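Side-chain contact in conserved domain protein (Porphyromonas gingivalis, PDB 3PNN), which is probably a cytoplasmic glycosyltransferase that takes part in forming glycosidic linkages: residues A[237-240]-A[241-244]. Sequence-based numbering, arbitrary orientation.
Sequences NAHG and QEPK
The imidazole of His239 lies alongside the carboxylate of Glu242, the two side chains pointing the same way across a type I beta turn that runs from His239 to Glu242 and leads the chain out of helix 223-239. Across the turn, the backbone N of Glu242 donates to His239 O at 3.1 Å, reaching it from above the carbonyl plane; Ser245 OG is hydrogen-bonded to the same oxygen. Glu242 CG sits beside its own backbone N (chi1 -61°), and with the chain extended beyond it the carboxylate is brought back beside CB of His239 and to the ND1 edge of its ring. There a His-carboxylate hydrogen bond forms: His239 ND1 donates to Glu242 OE2 at 3.1 Å, nearly straight (163°). The other oxygen, OE1, packs 3.7 Å from His239 CB. One face of the imidazole is covered near its rim by the methyl of Ala238. A water links Ala238 O to Gln241 N, bridging helix 223-239 to the turn at the protein surface, while the Gln241 side chain touches Pro94 in a neighbouring loop. Ring and carboxylate planes stand 69° apart; OE2 lies in the imidazole plane, yet the ND1 N-H meets it from above the carboxylate plane.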
loop_
_atom_site.group_PDB
_atom_site.type_symbol
_atom_site.label_atom_id
_atom_site.label_comp_id
_atom_site.label_asym_id
_atom_site.label_seq_id
_atom_site.Cartn_x
_atom_site.Cartn_y
_atom_site.Cartn_z
ATOM N N ASN A 237 -12.360 -18.825 -9.148
ATOM C CA ASN A 237 -13.476 -19.750 -9.282
ATOM C C ASN A 237 -14.836 -19.078 -9.097
ATOM O O ASN A 237 -15.799 -19.436 -9.764
ATOM C CB ASN A 237 -13.324 -20.930 -8.319
ATOM C CG ASN A 237 -12.365 -21.978 -8.839
ATOM O OD1 ASN A 237 -12.260 -22.188 -10.049
ATOM N ND2 ASN A 237 -11.660 -22.642 -7.932
ATOM N N ALA A 238 -14.908 -18.100 -8.201
ATOM C CA ALA A 238 -16.180 -17.469 -7.862
ATOM C C ALA A 238 -16.501 -16.253 -8.725
ATOM O O ALA A 238 -17.664 -16.022 -9.067
ATOM C CB ALA A 238 -16.206 -17.089 -6.392
ATOM N N HIS A 239 -15.471 -15.494 -9.086
ATOM C CA HIS A 239 -15.652 -14.193 -9.723
ATOM C C HIS A 239 -14.752 -14.005 -10.940
ATOM O O HIS A 239 -14.653 -12.903 -11.483
ATOM C CB HIS A 239 -15.373 -13.067 -8.714
ATOM C CG HIS A 239 -16.025 -13.276 -7.383
ATOM N ND1 HIS A 239 -17.387 -13.175 -7.196
ATOM C CD2 HIS A 239 -15.503 -13.586 -6.172
ATOM C CE1 HIS A 239 -17.676 -13.413 -5.930
ATOM N NE2 HIS A 239 -16.550 -13.667 -5.286
ATOM N N GLY A 240 -14.098 -15.077 -11.369
ATOM C CA GLY A 240 -13.137 -14.990 -12.456
ATOM C C GLY A 240 -13.723 -14.573 -13.795
ATOM O O GLY A 240 -13.024 -14.009 -14.638
ATOM N N GLN A 241 -15.004 -14.853 -14.004
ATOM C CA GLN A 241 -15.645 -14.510 -15.273
ATOM C C GLN A 241 -16.269 -13.117 -15.248
ATOM O O GLN A 241 -16.731 -12.618 -16.273
ATOM C CB GLN A 241 -16.689 -15.562 -15.659
ATOM C CG GLN A 241 -16.090 -16.916 -15.995
ATOM C CD GLN A 241 -15.081 -16.845 -17.129
ATOM O OE1 GLN A 241 -15.428 -16.536 -18.273
ATOM N NE2 GLN A 241 -13.823 -17.135 -16.818
ATOM N N GLU A 242 -16.280 -12.489 -14.077
ATOM C CA GLU A 242 -16.812 -11.137 -13.950
ATOM C C GLU A 242 -15.839 -10.098 -14.522
ATOM O O GLU A 242 -14.618 -10.258 -14.433
ATOM C CB GLU A 242 -17.170 -10.836 -12.494
ATOM C CG GLU A 242 -18.244 -11.762 -11.937
ATOM C CD GLU A 242 -18.394 -11.647 -10.432
ATOM O OE1 GLU A 242 -17.913 -10.646 -9.859
ATOM O OE2 GLU A 242 -18.991 -12.560 -9.823
ATOM N N PRO A 243 -16.386 -9.034 -15.126
ATOM C CA PRO A 243 -15.584 -8.041 -15.847
ATOM C C PRO A 243 -14.778 -7.132 -14.925
ATOM O O PRO A 243 -13.675 -6.722 -15.297
ATOM C CB PRO A 243 -16.640 -7.206 -16.589
ATOM C CG PRO A 243 -17.909 -7.988 -16.498
ATOM C CD PRO A 243 -17.824 -8.747 -15.225
ATOM N N LYS A 244 -15.318 -6.815 -13.751
ATOM C CA LYS A 244 -14.698 -5.809 -12.885
ATOM C C LYS A 244 -14.360 -6.294 -11.467
ATOM O O LYS A 244 -14.036 -5.489 -10.586
ATOM C CB LYS A 244 -15.579 -4.558 -12.828
ATOM C CG LYS A 244 -16.056 -4.101 -14.201
ATOM C CD LYS A 244 -16.940 -2.867 -14.133
ATOM C CE LYS A 244 -16.119 -1.588 -14.128
ATOM N NZ LYS A 244 -16.961 -0.394 -14.431
HETATM O O HOH W 1 -17.262 -15.704 -12.266
#